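Local coordinates for ABC transporter, substrate binding protein (Agrobacterium tumefaciens, PDB 3C9H) that probably captures a solute in the periplasm and delivers it to an ABC importer, and binds a magnesium ion, at residues Q99-Q109 and I264-P274; E135-F146 and F228-A239. All coordinates share one frame; numbering follows the deposited sequence.

Interaction 1. Residues Q99-Q109 and I264-P274; sequences QVKLSNDGYAQ and IGLVPEAAANP
Gln-99 and Gln-109 each give a side-chain amide N-H to a backbone carbonyl opposite, Ile-264 O and Pro-268 O. Gln-99 bends at CG (chi2 -76°) to bring NE2 to Ile-264 O at 2.9 Å; the acceptor lies in the amide plane, yet the donor stands above the carbonyl plane, off its lone pairs. Gln-109 is extended beyond CG, and its NE2 reaches Pro-268 O at 2.9 Å. That carbonyl also accepts from Ala-271 N, on the opposite face, within the type I turn Pro-268 to Ala-271. A water joins Gln-109 NE2 to Glu-269 O and Ala-271 O. Backbone bonds run from Gln-109 N to Val-267 O (2.9 Å) and from Glu-269 N to Tyr-107 O (2.9 Å).

Van der Waals packing fills in between. Leu-266 splits its branches: CD1 meets Ala-108 CB at 3.9 Å, while CD2 sits 3.3 Å from Ser-103 OG, a hydroxyl engaged with Gln-99 O. Ile-264 CG2 rests 3.5 Å from Gln-99 CB, and its CD1 touches Val-100 CG2.

Helix 96-104 is thus laid along strand 258-268, and the weakly bonded strand 108-109 lies antiparallel to its 266-268 part, alpha/beta packing as in lobes of periplasmic binding proteins.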
loop_
_atom_site.group_PDB
_atom_site.type_symbol
_atom_site.label_atom_id
_atom_site.label_comp_id
_atom_site.label_asym_id
_atom_site.label_seq_id
_atom_site.Cartn_x
_atom_site.Cartn_y
_atom_site.Cartn_z
ATOM N N GLN A 99 3.970 9.820 4.116
ATOM C CA GLN A 99 3.229 10.052 5.347
ATOM C C GLN A 99 4.135 10.503 6.480
ATOM O O GLN A 99 3.797 11.398 7.233
ATOM C CB GLN A 99 2.437 8.813 5.739
ATOM C CG GLN A 99 1.261 8.544 4.792
ATOM C CD GLN A 99 0.081 9.477 5.044
ATOM O OE1 GLN A 99 0.060 10.613 4.555
ATOM N NE2 GLN A 99 -0.925 8.992 5.794
ATOM N N VAL A 100 5.289 9.878 6.597
ATOM C CA VAL A 100 6.275 10.290 7.604
ATOM C C VAL A 100 6.812 11.686 7.260
ATOM O O VAL A 100 6.952 12.519 8.145
ATOM C CB VAL A 100 7.396 9.244 7.768
ATOM C CG1 VAL A 100 8.579 9.799 8.670
ATOM C CG2 VAL A 100 6.812 7.968 8.379
ATOM N N LYS A 101 7.075 11.963 5.985
ATOM C CA LYS A 101 7.407 13.347 5.587
ATOM C C LYS A 101 6.363 14.405 5.986
ATOM O O LYS A 101 6.733 15.437 6.533
ATOM C CB LYS A 101 7.734 13.448 4.099
ATOM C CG LYS A 101 8.180 14.851 3.676
ATOM C CD LYS A 101 8.820 14.818 2.325
ATOM C CE LYS A 101 9.420 16.197 1.922
ATOM N NZ LYS A 101 10.366 16.818 2.957
ATOM N N LEU A 102 5.073 14.192 5.697
ATOM C CA LEU A 102 4.046 15.117 6.177
ATOM C C LEU A 102 4.180 15.340 7.671
ATOM O O LEU A 102 4.152 16.471 8.134
ATOM C CB LEU A 102 2.622 14.629 5.908
ATOM C CG LEU A 102 2.053 14.588 4.494
ATOM C CD1 LEU A 102 0.701 13.852 4.530
ATOM C CD2 LEU A 102 1.898 15.968 3.901
ATOM N N SER A 103 4.317 14.247 8.419
ATOM C CA SER A 103 4.365 14.292 9.868
ATOM C C SER A 103 5.621 15.036 10.342
ATOM O O SER A 103 5.577 15.851 11.288
ATOM C CB SER A 103 4.329 12.862 10.418
ATOM O OG SER A 103 3.137 12.193 10.025
ATOM N N ASN A 104 6.735 14.771 9.678
ATOM C CA ASN A 104 7.987 15.478 9.975
ATOM C C ASN A 104 7.935 17.000 9.669
ATOM O O ASN A 104 8.578 17.800 10.350
ATOM C CB ASN A 104 9.119 14.808 9.197
ATOM C CG ASN A 104 10.483 15.235 9.665
ATOM O OD1 ASN A 104 11.195 15.947 8.943
ATOM N ND2 ASN A 104 10.861 14.828 10.873
ATOM N N ASP A 105 7.192 17.407 8.643
ATOM C CA ASP A 105 7.206 18.794 8.178
ATOM C C ASP A 105 6.092 19.629 8.781
ATOM O O ASP A 105 5.909 20.787 8.396
ATOM C CB ASP A 105 7.122 18.868 6.651
ATOM C CG ASP A 105 8.362 18.349 5.966
ATOM O OD1 ASP A 105 9.402 18.239 6.631
ATOM O OD2 ASP A 105 8.315 18.066 4.747
ATOM N N GLY A 106 5.345 19.062 9.726
ATOM C CA GLY A 106 4.331 19.831 10.429
ATOM C C GLY A 106 2.920 19.759 9.868
ATOM O O GLY A 106 2.046 20.471 10.351
ATOM N N TYR A 107 2.698 18.887 8.875
ATOM C CA TYR A 107 1.397 18.744 8.234
ATOM C C TYR A 107 0.441 17.777 8.951
ATOM O O TYR A 107 -0.731 17.683 8.581
ATOM C CB TYR A 107 1.565 18.357 6.742
ATOM C CG TYR A 107 2.169 19.470 5.916
ATOM C CD1 TYR A 107 1.366 20.426 5.294
ATOM C CD2 TYR A 107 3.548 19.590 5.784
ATOM C CE1 TYR A 107 1.925 21.477 4.562
ATOM C CE2 TYR A 107 4.125 20.632 5.036
ATOM C CZ TYR A 107 3.309 21.573 4.438
ATOM O OH TYR A 107 3.876 22.589 3.711
ATOM N N ALA A 108 0.934 17.082 9.975
ATOM C CA ALA A 108 0.113 16.241 10.822
ATOM C C ALA A 108 -0.029 16.880 12.208
ATOM O O ALA A 108 0.648 17.872 12.537
ATOM C CB ALA A 108 0.713 14.842 10.922
ATOM N N GLN A 109 -0.928 16.322 13.012
ATOM C CA GLN A 109 -1.026 16.676 14.420
ATOM C C GLN A 109 -1.092 15.388 15.253
ATOM O O GLN A 109 -1.527 14.345 14.769
ATOM C CB GLN A 109 -2.226 17.593 14.689
ATOM C CG GLN A 109 -3.583 17.028 14.296
ATOM C CD GLN A 109 -4.714 17.966 14.672
ATOM O OE1 GLN A 109 -5.022 18.119 15.841
ATOM N NE2 GLN A 109 -5.329 18.603 13.681
ATOM N N ILE A 264 -0.194 3.809 6.619
ATOM C CA ILE A 264 0.004 4.775 7.697
ATOM C C ILE A 264 -1.150 5.758 7.753
ATOM O O ILE A 264 -1.522 6.363 6.738
ATOM C CB ILE A 264 1.351 5.524 7.525
ATOM C CG1 ILE A 264 2.545 4.592 7.794
ATOM C CG2 ILE A 264 1.441 6.773 8.453
ATOM C CD1 ILE A 264 3.893 5.352 7.637
ATOM N N GLY A 265 -1.745 5.865 8.936
ATOM C CA GLY A 265 -2.790 6.807 9.211
ATOM C C GLY A 265 -2.312 7.950 10.082
ATOM O O GLY A 265 -1.531 7.767 10.998
ATOM N N LEU A 266 -2.817 9.134 9.776
ATOM C CA LEU A 266 -2.543 10.363 10.561
ATOM C C LEU A 266 -3.693 11.355 10.365
ATOM O O LEU A 266 -4.443 11.237 9.413
ATOM C CB LEU A 266 -1.209 10.989 10.154
ATOM C CG LEU A 266 -1.039 11.486 8.707
ATOM C CD1 LEU A 266 -1.682 12.868 8.535
ATOM C CD2 LEU A 266 0.476 11.515 8.264
ATOM N N VAL A 267 -3.825 12.290 11.308
ATOM C CA VAL A 267 -4.786 13.371 11.263
ATOM C C VAL A 267 -4.014 14.614 10.876
ATOM O O VAL A 267 -3.087 14.998 11.590
ATOM C CB VAL A 267 -5.435 13.607 12.650
ATOM C CG1 VAL A 267 -6.290 14.883 12.639
ATOM C CG2 VAL A 267 -6.239 12.372 13.068
ATOM N N PRO A 268 -4.350 15.207 9.725
ATOM C CA PRO A 268 -3.723 16.434 9.289
ATOM C C PRO A 268 -3.901 17.604 10.292
ATOM O O PRO A 268 -4.936 17.747 10.940
ATOM C CB PRO A 268 -4.428 16.732 7.948
ATOM C CG PRO A 268 -4.869 15.355 7.446
ATOM C CD PRO A 268 -5.323 14.707 8.731
ATOM N N GLU A 269 -2.859 18.413 10.416
ATOM C CA GLU A 269 -2.885 19.645 11.189
ATOM C C GLU A 269 -4.064 20.557 10.815
ATOM O O GLU A 269 -4.675 21.177 11.701
ATOM C CB GLU A 269 -1.566 20.384 10.971
ATOM C CG GLU A 269 -1.370 21.579 11.863
ATOM C CD GLU A 269 -1.915 22.865 11.280
ATOM O OE1 GLU A 269 -2.249 22.894 10.066
ATOM O OE2 GLU A 269 -1.991 23.873 12.034
ATOM N N ALA A 270 -4.393 20.616 9.518
ATOM C CA ALA A 270 -5.445 21.512 8.991
ATOM C C ALA A 270 -6.805 20.832 8.808
ATOM O O ALA A 270 -7.683 21.335 8.094
ATOM C CB ALA A 270 -5.003 22.104 7.692
ATOM N N ALA A 271 -6.987 19.696 9.458
ATOM C CA ALA A 271 -8.274 19.018 9.498
ATOM C C ALA A 271 -9.363 19.994 9.914
ATOM O O ALA A 271 -9.165 20.776 10.845
ATOM C CB ALA A 271 -8.221 17.860 10.483
ATOM N N ALA A 272 -10.506 19.937 9.224
ATOM C CA ALA A 272 -11.656 20.719 9.628
ATOM C C ALA A 272 -12.276 20.098 10.873
ATOM O O ALA A 272 -12.797 20.793 11.738
ATOM C CB ALA A 272 -12.660 20.800 8.490
ATOM N N ASN A 273 -12.216 18.772 10.960
ATOM C CA ASN A 273 -12.781 18.045 12.080
ATOM C C ASN A 273 -11.795 17.016 12.625
ATOM O O ASN A 273 -11.988 15.824 12.458
ATOM C CB ASN A 273 -14.093 17.392 11.635
ATOM C CG ASN A 273 -15.255 18.373 11.652
ATOM O OD1 ASN A 273 -15.830 18.634 12.719
ATOM N ND2 ASN A 273 -15.596 18.924 10.496
ATOM N N PRO A 274 -10.742 17.487 13.307
ATOM C CA PRO A 274 -9.720 16.570 13.781
ATOM C C PRO A 274 -10.269 15.538 14.756
ATOM O O PRO A 274 -9.768 14.418 14.821
ATOM C CB PRO A 274 -8.685 17.493 14.447
ATOM C CG PRO A 274 -9.393 18.765 14.741
ATOM C CD PRO A 274 -10.451 18.891 13.673
HETATM O O HOH W 1 -2.406 19.633 7.404
HETATM O O HOH W 2 -2.267 11.955 13.841
HETATM O O HOH W 3 -7.260 20.728 12.805
#

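Interaction 2. Residues E135-F146 and F228-A239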
loop_
_atom_site.group_PDB
_atom_site.type_symbol
_atom_site.label_atom_id
_atom_site.label_comp_id
_atom_site.label_asym_id
_atom_site.label_seq_id
_atom_site.Cartn_x
_atom_site.Cartn_y
_atom_site.Cartn_z
ATOM N N GLU A 135 1.323 -5.584 4.828
ATOM C CA GLU A 135 0.959 -6.059 3.457
ATOM C C GLU A 135 2.172 -6.283 2.541
ATOM O O GLU A 135 2.964 -5.383 2.361
ATOM C CB GLU A 135 0.013 -5.039 2.795
ATOM C CG GLU A 135 -1.373 -4.990 3.455
ATOM C CD GLU A 135 -2.191 -3.814 2.961
ATOM O OE1 GLU A 135 -2.661 -3.875 1.804
ATOM O OE2 GLU A 135 -2.316 -2.813 3.702
ATOM N N PRO A 136 2.336 -7.502 1.988
ATOM C CA PRO A 136 3.506 -7.807 1.167
ATOM C C PRO A 136 3.363 -7.421 -0.308
ATOM O O PRO A 136 2.244 -7.339 -0.817
ATOM C CB PRO A 136 3.628 -9.318 1.291
ATOM C CG PRO A 136 2.190 -9.789 1.359
ATOM C CD PRO A 136 1.491 -8.687 2.194
ATOM N N ALA A 137 4.501 -7.147 -0.941
ATOM C CA ALA A 137 4.618 -6.958 -2.388
ATOM C C ALA A 137 4.958 -8.306 -3.005
ATOM O O ALA A 137 6.047 -8.884 -2.725
ATOM C CB ALA A 137 5.701 -5.998 -2.696
ATOM N N VAL A 138 4.071 -8.779 -3.871
ATOM C CA VAL A 138 4.096 -10.168 -4.338
ATOM C C VAL A 138 4.132 -10.262 -5.860
ATOM O O VAL A 138 3.882 -9.280 -6.570
ATOM C CB VAL A 138 2.852 -10.936 -3.828
ATOM C CG1 VAL A 138 2.756 -10.850 -2.315
ATOM C CG2 VAL A 138 1.548 -10.412 -4.525
ATOM N N PHE A 139 4.450 -11.454 -6.349
ATOM C CA PHE A 139 4.293 -11.757 -7.765
ATOM C C PHE A 139 2.859 -12.239 -7.961
ATOM O O PHE A 139 2.305 -12.928 -7.118
ATOM C CB PHE A 139 5.213 -12.890 -8.255
ATOM C CG PHE A 139 6.701 -12.685 -8.047
ATOM C CD1 PHE A 139 7.247 -11.474 -7.639
ATOM C CD2 PHE A 139 7.567 -13.734 -8.295
ATOM C CE1 PHE A 139 8.628 -11.326 -7.485
ATOM C CE2 PHE A 139 8.963 -13.587 -8.154
ATOM C CZ PHE A 139 9.486 -12.387 -7.750
ATOM N N VAL A 140 2.305 -11.921 -9.116
ATOM C CA VAL A 140 1.056 -12.468 -9.539
ATOM C C VAL A 140 1.268 -13.084 -10.921
ATOM O O VAL A 140 2.181 -12.693 -11.667
ATOM C CB VAL A 140 -0.091 -11.418 -9.522
ATOM C CG1 VAL A 140 -0.353 -10.949 -8.096
ATOM C CG2 VAL A 140 0.226 -10.227 -10.437
ATOM N N TYR A 141 0.462 -14.089 -11.235
ATOM C CA TYR A 141 0.564 -14.747 -12.541
ATOM C C TYR A 141 -0.799 -15.184 -13.030
ATOM O O TYR A 141 -1.725 -15.361 -12.230
ATOM C CB TYR A 141 1.535 -15.941 -12.497
ATOM C CG TYR A 141 1.130 -17.104 -11.612
ATOM C CD1 TYR A 141 0.603 -18.280 -12.158
ATOM C CD2 TYR A 141 1.278 -17.037 -10.232
ATOM C CE1 TYR A 141 0.228 -19.345 -11.332
ATOM C CE2 TYR A 141 0.933 -18.086 -9.423
ATOM C CZ TYR A 141 0.392 -19.232 -9.977
ATOM O OH TYR A 141 0.050 -20.263 -9.150
ATOM N N HIS A 142 -0.892 -15.351 -14.344
ATOM C CA HIS A 142 -2.062 -15.900 -15.011
ATOM C C HIS A 142 -1.926 -17.438 -15.047
ATOM O O HIS A 142 -1.151 -17.980 -15.815
ATOM C CB HIS A 142 -2.143 -15.307 -16.412
ATOM C CG HIS A 142 -3.317 -15.777 -17.213
ATOM N ND1 HIS A 142 -4.623 -15.526 -16.848
ATOM C CD2 HIS A 142 -3.379 -16.447 -18.381
ATOM C CE1 HIS A 142 -5.437 -16.035 -17.750
ATOM N NE2 HIS A 142 -4.707 -16.596 -18.694
ATOM N N LYS A 143 -2.678 -18.109 -14.182
ATOM C CA LYS A 143 -2.585 -19.567 -14.005
ATOM C C LYS A 143 -2.663 -20.356 -15.318
ATOM O O LYS A 143 -1.837 -21.210 -15.549
ATOM C CB LYS A 143 -3.649 -20.078 -13.018
ATOM C CG LYS A 143 -3.513 -19.549 -11.610
ATOM C CD LYS A 143 -4.441 -20.290 -10.670
ATOM C CE LYS A 143 -4.270 -19.800 -9.252
ATOM N NZ LYS A 143 -4.739 -20.782 -8.222
ATOM N N PRO A 144 -3.642 -20.056 -16.184
ATOM C CA PRO A 144 -3.682 -20.739 -17.492
ATOM C C PRO A 144 -2.430 -20.601 -18.350
ATOM O O PRO A 144 -2.230 -21.413 -19.260
ATOM C CB PRO A 144 -4.867 -20.075 -18.205
ATOM C CG PRO A 144 -5.755 -19.635 -17.084
ATOM C CD PRO A 144 -4.793 -19.160 -16.017
ATOM N N SER A 145 -1.601 -19.597 -18.081
ATOM C CA SER A 145 -0.362 -19.389 -18.846
ATOM C C SER A 145 0.814 -20.196 -18.304
ATOM O O SER A 145 1.848 -20.238 -18.939
ATOM C CB SER A 145 0.039 -17.902 -18.883
ATOM O OG SER A 145 -0.883 -17.148 -19.623
ATOM N N PHE A 146 0.664 -20.795 -17.130
ATOM C CA PHE A 146 1.747 -21.525 -16.474
ATOM C C PHE A 146 1.355 -22.976 -16.294
ATOM O O PHE A 146 1.324 -23.508 -15.189
ATOM C CB PHE A 146 2.113 -20.888 -15.155
ATOM C CG PHE A 146 2.893 -19.629 -15.335
ATOM C CD1 PHE A 146 4.288 -19.659 -15.362
ATOM C CD2 PHE A 146 2.246 -18.437 -15.577
ATOM C CE1 PHE A 146 5.018 -18.502 -15.568
ATOM C CE2 PHE A 146 2.983 -17.269 -15.792
ATOM C CZ PHE A 146 4.366 -17.315 -15.792
ATOM N N PHE A 228 -1.807 -10.099 -19.531
ATOM C CA PHE A 228 -0.487 -10.180 -18.937
ATOM C C PHE A 228 -0.318 -11.531 -18.297
ATOM O O PHE A 228 -1.259 -12.074 -17.753
ATOM C CB PHE A 228 -0.339 -9.127 -17.827
ATOM C CG PHE A 228 -0.347 -7.694 -18.318
ATOM C CD1 PHE A 228 0.005 -7.359 -19.612
ATOM C CD2 PHE A 228 -0.639 -6.667 -17.428
ATOM C CE1 PHE A 228 0.011 -6.032 -20.033
ATOM C CE2 PHE A 228 -0.635 -5.336 -17.844
ATOM C CZ PHE A 228 -0.310 -5.027 -19.150
ATOM N N VAL A 229 0.895 -12.062 -18.331
ATOM C CA VAL A 229 1.165 -13.362 -17.709
ATOM C C VAL A 229 1.756 -13.229 -16.292
ATOM O O VAL A 229 1.619 -14.130 -15.478
ATOM C CB VAL A 229 2.091 -14.187 -18.597
ATOM C CG1 VAL A 229 1.422 -14.393 -19.974
ATOM C CG2 VAL A 229 3.484 -13.543 -18.718
ATOM N N LEU A 230 2.415 -12.106 -16.016
ATOM C CA LEU A 230 3.088 -11.869 -14.734
ATOM C C LEU A 230 2.971 -10.405 -14.307
ATOM O O LEU A 230 3.072 -9.493 -15.138
ATOM C CB LEU A 230 4.589 -12.197 -14.832
ATOM C CG LEU A 230 5.043 -13.656 -14.774
ATOM C CD1 LEU A 230 6.488 -13.757 -15.276
ATOM C CD2 LEU A 230 4.902 -14.232 -13.367
ATOM N N GLY A 231 2.792 -10.188 -13.008
ATOM C CA GLY A 231 2.982 -8.872 -12.399
ATOM C C GLY A 231 3.994 -8.918 -11.262
ATOM O O GLY A 231 4.100 -9.921 -10.535
ATOM N N TYR A 232 4.725 -7.819 -11.097
ATOM C CA TYR A 232 5.812 -7.723 -10.141
ATOM C C TYR A 232 5.533 -6.598 -9.126
ATOM O O TYR A 232 5.145 -5.504 -9.521
ATOM C CB TYR A 232 7.143 -7.456 -10.872
ATOM C CG TYR A 232 8.294 -7.229 -9.941
ATOM C CD1 TYR A 232 8.916 -8.298 -9.320
ATOM C CD2 TYR A 232 8.764 -5.946 -9.666
ATOM C CE1 TYR A 232 9.958 -8.103 -8.425
ATOM C CE2 TYR A 232 9.821 -5.738 -8.769
ATOM C CZ TYR A 232 10.406 -6.815 -8.155
ATOM O OH TYR A 232 11.457 -6.641 -7.279
ATOM N N ASN A 233 5.766 -6.874 -7.845
ATOM C CA ASN A 233 5.550 -5.907 -6.745
ATOM C C ASN A 233 4.112 -5.449 -6.578
ATOM O O ASN A 233 3.840 -4.276 -6.302
ATOM C CB ASN A 233 6.457 -4.685 -6.906
ATOM C CG ASN A 233 7.808 -4.851 -6.239
ATOM O OD1 ASN A 233 8.609 -3.893 -6.181
ATOM N ND2 ASN A 233 8.072 -6.036 -5.724
ATOM N N ILE A 234 3.192 -6.395 -6.684
ATOM C CA ILE A 234 1.777 -6.121 -6.597
ATOM C C ILE A 234 1.374 -6.268 -5.132
ATOM O O ILE A 234 1.947 -7.082 -4.417
ATOM C CB ILE A 234 0.965 -7.097 -7.522
ATOM C CG1 ILE A 234 1.527 -7.013 -8.950
ATOM C CG2 ILE A 234 -0.551 -6.781 -7.488
ATOM C CD1 ILE A 234 1.594 -5.589 -9.518
ATOM N N LEU A 235 0.384 -5.482 -4.696
ATOM C CA LEU A 235 -0.135 -5.600 -3.349
ATOM C C LEU A 235 -0.788 -6.971 -3.123
ATOM O O LEU A 235 -1.754 -7.328 -3.785
ATOM C CB LEU A 235 -1.087 -4.442 -3.024
ATOM C CG LEU A 235 -0.470 -3.030 -2.895
ATOM C CD1 LEU A 235 -1.569 -2.009 -2.583
ATOM C CD2 LEU A 235 0.668 -2.978 -1.835
ATOM N N GLY A 236 -0.260 -7.723 -2.165
ATOM C CA GLY A 236 -0.727 -9.086 -1.901
ATOM C C GLY A 236 -2.156 -9.129 -1.407
ATOM O O GLY A 236 -2.882 -10.052 -1.699
ATOM N N SER A 237 -2.554 -8.114 -0.641
ATOM C CA SER A 237 -3.913 -8.023 -0.114
ATOM C C SER A 237 -4.921 -7.900 -1.253
ATOM O O SER A 237 -5.905 -8.597 -1.297
ATOM C CB SER A 237 -4.006 -6.814 0.822
ATOM O OG SER A 237 -3.359 -5.687 0.238
ATOM N N TYR A 238 -4.647 -7.007 -2.195
ATOM C CA TYR A 238 -5.489 -6.806 -3.358
ATOM C C TYR A 238 -5.461 -8.050 -4.231
ATOM O O TYR A 238 -6.494 -8.433 -4.784
ATOM C CB TYR A 238 -4.983 -5.623 -4.165
ATOM C CG TYR A 238 -5.171 -4.241 -3.528
ATOM C CD1 TYR A 238 -5.594 -4.078 -2.204
ATOM C CD2 TYR A 238 -4.913 -3.109 -4.262
ATOM C CE1 TYR A 238 -5.733 -2.799 -1.640
ATOM C CE2 TYR A 238 -5.064 -1.852 -3.724
ATOM C CZ TYR A 238 -5.483 -1.698 -2.406
ATOM O OH TYR A 238 -5.613 -0.434 -1.877
ATOM N N ALA A 239 -4.290 -8.680 -4.350
ATOM C CA ALA A 239 -4.166 -9.868 -5.169
ATOM C C ALA A 239 -5.042 -10.982 -4.582
ATOM O O ALA A 239 -5.756 -11.636 -5.316
ATOM C CB ALA A 239 -2.711 -10.292 -5.278
HETATM O O HOH W 4 7.125 -8.556 -5.887
#
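An antiparallel strand pair with a G1 beta bulge joins 135-142 to 230-235: Asn-233 and Ile-234 both face Val-138, and the register slips by one before Val-140. At the bulge Val-138 N bonds to Ile-234 O (2.8 Å) and Ile-234 N to Val-138 O, both in the carbonyl planes. Past it, Val-140 and Gly-231 exchange a pair of bonds, and His-142 N reaches Val-229 O at 3.0 Å.

Val-140 CG2, between the backbone N and carbonyl carbon (CG1 at chi1 -64°), packs 3.6 Å from Gly-231 CA, against its backbone. CG2 also meets Ile-234 CG1 at 3.8 Å, the side chains crossing at about a right angle, while CG1 touches Ala-239 CB. Phe-139 CE1 comes 3.6 Å from Tyr-232 CD1 at that ring's edge, the planes inclined at 42°. Phe-146 turns its edge to Val-229 O, with CE2 3.4 Å away.

Where helix 236-245 starts, Gly-236 N bonds to Pro-136 O; Ser-237 OG is modelled as a donor to Glu-135 OE1 at a doubtfully short 2.5 Å. Glu-135 OE2 forms a salt bridge with Arg-263 of strand 258-268; Phe-158 of helix 155-164 packs edge-to-face with Phe-139, and helix 216-224 touches Ile-234.

In the fold
Interactions 1 and 2 lie on opposite sides of the chain's centre, their own centres 32 Å apart and their nearest atoms about 8 Å apart, without touching. Strand 258-268 connects them: its residues 264-268 enter interaction 1, while its earlier part pairs with strand 135-142 of interaction 2. The magnesium site of Ser-41 and Asp-43 lies nearer interaction 2, with the metal about 6 Å from the Leu-235 side chain and about 13 Å from that of Gln-99. A citrate, probably from the crystallisation liquor, sits about 4 Å from the Leu-235 side chain and is hydrogen-bonded to Tyr-238 OH, consistent with a ligand pocket beside this contact.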